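Local coordinates for tubulin-like protein CetZ (Methanosaeta thermophila, PDB 3ZID), which binds and probably hydrolyses GTP as a tubulin/FtsZ-family cytoskeletal protein, and is probably involved in controlling archaeal cell shape, at residues A[9-12]-A[13-17]; A[59-63]-A[64-68]; A[183-186]-A[187-190]. One frame throughout, in Å; residues are numbered along the deposited sequence.

Contact 1. Residues A[9-12]-A[13-17]; sequences VGQC and GNRIL. With GDP (guanosine-5'-diphosphate), chain C.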
# COMPACT_ATOMS: atom_id res chain seq x y z
N VAL A 9 6.53 0.01 8.06
CA VAL A 9 6.19 0.81 9.25
C VAL A 9 4.90 0.32 9.89
O VAL A 9 3.87 0.20 9.22
CB VAL A 9 6.06 2.29 8.87
CG1 VAL A 9 5.87 3.17 10.09
CG2 VAL A 9 7.28 2.71 8.06
N GLY A 10 4.95 0.02 11.18
CA GLY A 10 3.78 -0.53 11.85
C GLY A 10 3.70 -2.03 11.61
O GLY A 10 4.49 -2.58 10.85
N GLN A 11 2.75 -2.69 12.25
CA GLN A 11 2.66 -4.15 12.13
C GLN A 11 2.48 -4.66 10.69
O GLN A 11 3.19 -5.57 10.23
CB GLN A 11 1.53 -4.69 13.00
CG GLN A 11 1.27 -6.17 12.77
CD GLN A 11 0.60 -6.82 13.95
OE1 GLN A 11 1.20 -7.62 14.66
NE2 GLN A 11 -0.66 -6.47 14.15
N CYS A 12 1.52 -4.07 9.98
CA CYS A 12 1.24 -4.47 8.61
C CYS A 12 2.48 -4.23 7.73
O CYS A 12 2.94 -5.13 7.04
CB CYS A 12 0.02 -3.72 8.08
SG CYS A 12 -0.30 -3.97 6.33
N GLY A 13 3.02 -3.01 7.80
CA GLY A 13 4.24 -2.68 7.09
C GLY A 13 5.38 -3.63 7.45
O GLY A 13 6.09 -4.07 6.57
N ASN A 14 5.56 -3.94 8.73
CA ASN A 14 6.58 -4.90 9.15
C ASN A 14 6.41 -6.28 8.48
O ASN A 14 7.38 -6.88 7.99
CB ASN A 14 6.53 -5.18 10.66
CG ASN A 14 6.97 -4.02 11.53
OD1 ASN A 14 6.83 -4.09 12.75
ND2 ASN A 14 7.47 -2.94 10.93
N ARG A 15 5.18 -6.78 8.49
CA ARG A 15 4.91 -8.11 7.97
C ARG A 15 5.08 -8.16 6.46
O ARG A 15 5.52 -9.17 5.92
CB ARG A 15 3.54 -8.60 8.39
CG ARG A 15 3.44 -9.08 9.85
CD ARG A 15 1.99 -9.34 10.15
NE ARG A 15 1.71 -9.75 11.51
CZ ARG A 15 0.52 -9.59 12.09
NH1 ARG A 15 -0.46 -9.00 11.41
NH2 ARG A 15 0.33 -9.99 13.33
N ILE A 16 4.75 -7.09 5.77
CA ILE A 16 4.99 -7.05 4.33
C ILE A 16 6.48 -7.04 4.04
O ILE A 16 6.95 -7.74 3.17
CB ILE A 16 4.30 -5.86 3.67
CG1 ILE A 16 2.79 -6.06 3.71
CG2 ILE A 16 4.76 -5.71 2.21
CD1 ILE A 16 2.00 -4.81 3.31
N LEU A 17 7.23 -6.26 4.80
CA LEU A 17 8.66 -6.22 4.63
C LEU A 17 9.30 -7.59 4.85
O LEU A 17 10.21 -7.99 4.12
CB LEU A 17 9.28 -5.20 5.58
CG LEU A 17 10.77 -5.00 5.33
CD1 LEU A 17 11.01 -4.67 3.85
CD2 LEU A 17 11.28 -3.87 6.15
PB GDP C . -0.10 -0.20 13.52
O1B GDP C . 0.41 0.63 12.36
O2B GDP C . 0.97 -1.20 13.94
O3B GDP C . -0.43 0.73 14.67
O3A GDP C . -1.46 -0.94 13.10
PA GDP C . -1.53 -2.05 11.93
O1A GDP C . -1.75 -3.40 12.50
O2A GDP C . -0.35 -2.00 10.98
O5' GDP C . -2.81 -1.51 11.16
C5' GDP C . -4.01 -2.26 11.20
C4' GDP C . -4.54 -2.38 9.78
O4' GDP C . -3.59 -3.15 9.03
C3' GDP C . -5.83 -3.15 9.80
O3' GDP C . -6.56 -2.74 8.65
C2' GDP C . -5.36 -4.57 9.64
O2' GDP C . -6.38 -5.35 9.03
C1' GDP C . -4.18 -4.41 8.70
N9 GDP C . -3.10 -5.39 8.87
C8 GDP C . -2.45 -5.70 10.01
N7 GDP C . -1.47 -6.60 9.77
C5 GDP C . -1.50 -6.86 8.45
C6 GDP C . -0.74 -7.70 7.52
O6 GDP C . 0.18 -8.43 7.94
N1 GDP C . -1.07 -7.67 6.23
C2 GDP C . -2.06 -6.91 5.76
N2 GDP C . -2.33 -6.96 4.43
N3 GDP C . -2.82 -6.10 6.54
C4 GDP C . -2.57 -6.05 7.86
O HOH W 1 1.05 -0.75 9.13

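Contact 2. Residues A[59-63]-A[64-68]; sequences KFTAA and KDRLH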
# COMPACT_ATOMS: atom_id res chain seq x y z
N LYS A 59 10.53 -12.92 11.08
CA LYS A 59 11.24 -14.19 10.97
C LYS A 59 12.31 -14.23 9.89
O LYS A 59 13.18 -15.08 9.94
CB LYS A 59 10.25 -15.32 10.70
CG LYS A 59 9.21 -15.51 11.79
CD LYS A 59 8.05 -16.38 11.32
CE LYS A 59 6.98 -16.51 12.40
NZ LYS A 59 5.88 -17.44 11.99
N PHE A 60 12.28 -13.30 8.95
CA PHE A 60 13.22 -13.32 7.84
C PHE A 60 13.97 -11.99 7.75
O PHE A 60 14.67 -11.71 6.78
CB PHE A 60 12.50 -13.66 6.53
CG PHE A 60 11.73 -14.98 6.58
CD1 PHE A 60 12.35 -16.17 6.27
CD2 PHE A 60 10.40 -15.01 6.96
CE1 PHE A 60 11.66 -17.38 6.33
CE2 PHE A 60 9.70 -16.20 7.03
CZ PHE A 60 10.34 -17.39 6.71
N THR A 61 13.84 -11.18 8.79
CA THR A 61 14.45 -9.86 8.80
C THR A 61 15.55 -9.84 9.84
O THR A 61 15.30 -10.14 11.00
CB THR A 61 13.40 -8.77 9.14
OG1 THR A 61 12.35 -8.83 8.16
CG2 THR A 61 14.01 -7.38 9.11
N ALA A 62 16.75 -9.47 9.42
CA ALA A 62 17.89 -9.40 10.33
C ALA A 62 17.66 -8.43 11.50
O ALA A 62 16.99 -7.42 11.35
CB ALA A 62 19.14 -9.03 9.56
N ALA A 63 18.27 -8.74 12.64
CA ALA A 63 18.10 -7.95 13.87
C ALA A 63 18.49 -6.49 13.67
O ALA A 63 17.87 -5.59 14.22
CB ALA A 63 18.91 -8.56 14.99
N LYS A 64 19.51 -6.27 12.84
CA LYS A 64 19.95 -4.91 12.54
C LYS A 64 18.92 -4.12 11.74
O LYS A 64 18.99 -2.90 11.66
CB LYS A 64 21.25 -4.95 11.76
CG LYS A 64 21.19 -5.85 10.54
CD LYS A 64 22.45 -5.70 9.70
CE LYS A 64 22.39 -4.48 8.79
NZ LYS A 64 21.63 -4.76 7.55
N ASP A 65 17.96 -4.83 11.15
CA ASP A 65 16.97 -4.19 10.31
C ASP A 65 15.64 -4.05 11.06
O ASP A 65 14.61 -3.71 10.46
CB ASP A 65 16.78 -4.98 9.02
CG ASP A 65 18.01 -4.96 8.13
OD1 ASP A 65 18.92 -4.14 8.39
OD2 ASP A 65 18.07 -5.74 7.16
N ARG A 66 15.67 -4.31 12.36
CA ARG A 66 14.48 -4.17 13.20
C ARG A 66 14.65 -2.99 14.13
O ARG A 66 15.42 -3.05 15.08
CB ARG A 66 14.21 -5.43 14.01
CG ARG A 66 14.09 -6.68 13.20
CD ARG A 66 13.68 -7.85 14.08
NE ARG A 66 13.72 -9.10 13.33
CZ ARG A 66 13.37 -10.28 13.83
NH1 ARG A 66 12.95 -10.38 15.08
NH2 ARG A 66 13.43 -11.36 13.07
N LEU A 67 13.94 -1.92 13.82
CA LEU A 67 14.05 -0.67 14.55
C LEU A 67 12.88 -0.46 15.50
O LEU A 67 11.73 -0.26 15.07
CB LEU A 67 14.17 0.50 13.57
CG LEU A 67 14.36 1.86 14.25
CD1 LEU A 67 15.61 1.86 15.10
CD2 LEU A 67 14.43 2.96 13.22
N HIS A 68 13.17 -0.57 16.80
CA HIS A 68 12.18 -0.29 17.83
C HIS A 68 12.17 1.19 18.17
O HIS A 68 13.21 1.79 18.43
CB HIS A 68 12.45 -1.12 19.09
CG HIS A 68 11.36 -1.00 20.12
ND1 HIS A 68 11.62 -0.95 21.47
CD2 HIS A 68 10.02 -0.91 19.99
CE1 HIS A 68 10.48 -0.84 22.13
NE2 HIS A 68 9.49 -0.81 21.25
O HOH W 2 16.78 -8.45 6.67

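Contact 3. Residues A[183-186]-A[187-190]; sequences SGDI and ASAY. With GDP (guanosine-5'-diphosphate), chain C.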
# COMPACT_ATOMS: atom_id res chain seq x y z
N SER A 183 -11.83 -16.49 5.13
CA SER A 183 -12.93 -16.33 6.07
C SER A 183 -12.50 -15.67 7.39
O SER A 183 -12.12 -14.50 7.41
CB SER A 183 -13.60 -17.69 6.32
OG SER A 183 -14.58 -17.64 7.34
N GLY A 184 -12.55 -16.43 8.48
CA GLY A 184 -12.15 -15.93 9.79
C GLY A 184 -10.68 -16.12 10.14
O GLY A 184 -10.22 -15.62 11.18
N ASP A 185 -9.95 -16.84 9.29
CA ASP A 185 -8.52 -17.05 9.48
C ASP A 185 -7.74 -15.84 8.98
O ASP A 185 -7.21 -15.84 7.86
CB ASP A 185 -8.06 -18.31 8.75
CG ASP A 185 -6.64 -18.73 9.11
OD1 ASP A 185 -5.91 -17.95 9.76
OD2 ASP A 185 -6.25 -19.85 8.74
N ILE A 186 -7.66 -14.81 9.82
CA ILE A 186 -7.05 -13.54 9.46
C ILE A 186 -5.54 -13.66 9.22
O ILE A 186 -4.98 -12.96 8.38
CB ILE A 186 -7.33 -12.49 10.55
CG1 ILE A 186 -6.88 -11.10 10.10
CG2 ILE A 186 -6.67 -12.87 11.86
CD1 ILE A 186 -7.19 -10.05 11.14
N ALA A 187 -4.89 -14.58 9.93
CA ALA A 187 -3.48 -14.80 9.76
C ALA A 187 -3.20 -15.33 8.36
O ALA A 187 -2.25 -14.88 7.71
CB ALA A 187 -2.99 -15.80 10.80
N SER A 188 -4.04 -16.24 7.86
CA SER A 188 -3.86 -16.73 6.50
C SER A 188 -4.19 -15.67 5.46
O SER A 188 -3.54 -15.58 4.42
CB SER A 188 -4.72 -17.98 6.25
OG SER A 188 -4.26 -19.05 7.05
N ALA A 189 -5.19 -14.84 5.75
CA ALA A 189 -5.55 -13.74 4.87
C ALA A 189 -4.37 -12.77 4.72
O ALA A 189 -4.01 -12.39 3.60
CB ALA A 189 -6.78 -13.01 5.39
N TYR A 190 -3.81 -12.37 5.85
CA TYR A 190 -2.65 -11.50 5.85
C TYR A 190 -1.51 -12.12 5.06
O TYR A 190 -0.88 -11.44 4.27
CB TYR A 190 -2.16 -11.20 7.27
CG TYR A 190 -3.06 -10.27 8.04
CD1 TYR A 190 -3.92 -9.40 7.39
CD2 TYR A 190 -3.01 -10.22 9.43
CE1 TYR A 190 -4.73 -8.54 8.10
CE2 TYR A 190 -3.82 -9.34 10.14
CZ TYR A 190 -4.67 -8.51 9.47
OH TYR A 190 -5.49 -7.64 10.17
PB GDP C . -0.10 -0.20 13.52
O1B GDP C . 0.41 0.63 12.36
O2B GDP C . 0.97 -1.20 13.94
O3B GDP C . -0.43 0.73 14.67
O3A GDP C . -1.46 -0.94 13.10
PA GDP C . -1.53 -2.05 11.93
O1A GDP C . -1.75 -3.40 12.50
O2A GDP C . -0.35 -2.00 10.98
O5' GDP C . -2.81 -1.51 11.16
C5' GDP C . -4.01 -2.26 11.20
C4' GDP C . -4.54 -2.38 9.78
O4' GDP C . -3.59 -3.15 9.03
C3' GDP C . -5.83 -3.15 9.80
O3' GDP C . -6.56 -2.74 8.65
C2' GDP C . -5.36 -4.57 9.64
O2' GDP C . -6.38 -5.35 9.03
C1' GDP C . -4.18 -4.41 8.70
N9 GDP C . -3.10 -5.39 8.87
C8 GDP C . -2.45 -5.70 10.01
N7 GDP C . -1.47 -6.60 9.77
C5 GDP C . -1.50 -6.86 8.45
C6 GDP C . -0.74 -7.70 7.52
O6 GDP C . 0.18 -8.43 7.94
N1 GDP C . -1.07 -7.67 6.23
C2 GDP C . -2.06 -6.91 5.76
N2 GDP C . -2.33 -6.96 4.43
N3 GDP C . -2.82 -6.10 6.54
C4 GDP C . -2.57 -6.05 7.86

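Contact 1. Residues A[9-12]-A[13-17]
Gln-11 and Arg-15, one helical turn apart, run side by side in the same direction, the amide stacked on one face of the guanidinium with their planes 16° apart. Gln-11 CD sits 3.1 Å above the guanidinium plane of Arg-15, toward its rim. Gln-11 gets there with CG anti to the backbone N (chi1 172°) and the chain extended beyond. The guanidinium meets the guanine at its edge, where Arg-15 NH1 lies 3.1 Å from GDP N7. Cys-12 SG lies 3.3 Å from GDP N3 and also packs against Ile-16 CD1. The amide of Asn-14 is tied to Asn-49 and to the carbonyl of Ile-48, both on strand 42-49.

These residues form the start of helix 10-30, following strand 3-9, in the phosphate-binding strand-turn-helix of the tubulin/FtsZ GTPase domain. Gln-11 N gives a nearly straight bond (176°) to GDP O2B at 2.9 Å, and Cys-12 N bonds GDP O2A at 3.0 Å. A water joins Val-9 O and Gly-13 N to GDP O2A. A CB on Gly-10 would clash with GDP O1B. The amides of Gln-11, Cys-12 and Gly-13 thus spend their N-H groups on the diphosphate and its bound water, and the helix dipole probably helps to offset its negative charge.

Contact 2. Residues A[59-63]-A[64-68]
Arg-66 reaches back over the turn to Thr-61 and grips one backbone oxygen side-on with two nitrogens: NE and NH2 each lie 3.0 Å from Thr-61 O. Both bonds are bent, at 140° and 136°, as expected when two neighbouring N-H groups converge on a single acceptor. NH2 approaches in the carbonyl plane, whereas NE stands 37° above it. An extended chain from CG to NE carries the guanidinium this far, and on the way Arg-66 CG passes 3.5 Å from Ala-62 O.

That oxygen accepts from Asp-65 N at 2.8 Å, and Ala-63 O takes the longer bond from Arg-66 N. These two i to i+3 bonds make a short 3-10 turn, which leads from the loop after helix 52-56 into strand 66-68, an outermost strand of the parallel sheet in the GTPase domain.

Asp-65 uses both carboxylate oxygens. OD1 receives Lys-64 NZ on its syn side at 2.9 Å in a salt bridge and has a second charged partner in Arg-100; OD2 takes a bond from a water that in turn accepts from Ala-62 N. Lys-64 curls back to its neighbour through bends at chi3 and chi4. Thr-61 rests its methyl CG2 on Asp-65 CB, 3.7 Å away, while its hydroxyl OG1 bonds with Asp-18 and Asn-21 of helix 10-30.

Contact 3. Residues A[183-186]-A[187-190]
The backbone passes through an inverse gamma turn centred on Asp-185 and then coils into helix 186-210, with Ala-189 N bonded to Asp-185 O at 3.1 Å and Tyr-190 N to Ile-186 O at 2.8 Å. Asp-185 is the N-cap: its OD1 accepts from Ser-188 N at 3.2 Å. Ser-188 OG donates to the other oxygen, Asp-185 OD2, at 2.7 Å, so both carboxylate oxygens are held by one residue. Both donors come from above its plane. With CG anti to the backbone N (chi1 -169°), the carboxylate swings over the first turn.

Further along, Tyr-190 is sandwiched. Ile-186 lies alongside it, with CG1 3.7 Å from the ring centroid in a CH-pi contact, while the guanine of GDP covers the opposite face, its C5 3.5 Å above the plane and over the ring centre. Arg-15 also packs on this tyrosine. An alanine here would probably leave the guanine without its stacking partner and GDP O2' without its bond to the phenol, and open a gap beside Ile-186. At the far end of the ring Ile-186 CD1 presses on CZ and OH, and Tyr-190 OH donates to the ribose hydroxyl, GDP O2', at 2.7 Å.

In the fold
Contacts 1 and 3 share the nucleotide: contact 1 brings backbone amides to the phosphates and side chains to the guanine, whereas contact 3 supplies an aromatic face and a hydroxyl for the base and ribose. They also touch directly, Arg-15 NH1 lying 3.5 Å from Tyr-190 CD2, so the starts of helices 10-30 and 186-210 meet around GDP. Contact 1 is buried; contact 3 runs from an exposed, charged cap to a buried ring. Contact 2 touches neither of the others and lies at the sheet's edge, its centre about 21 Å from the centre of the chain, only partly buried and held by charges, water and backbone carbonyls. Its tie to contact 1 is helix 10-30, through Asp-18 and Asn-21.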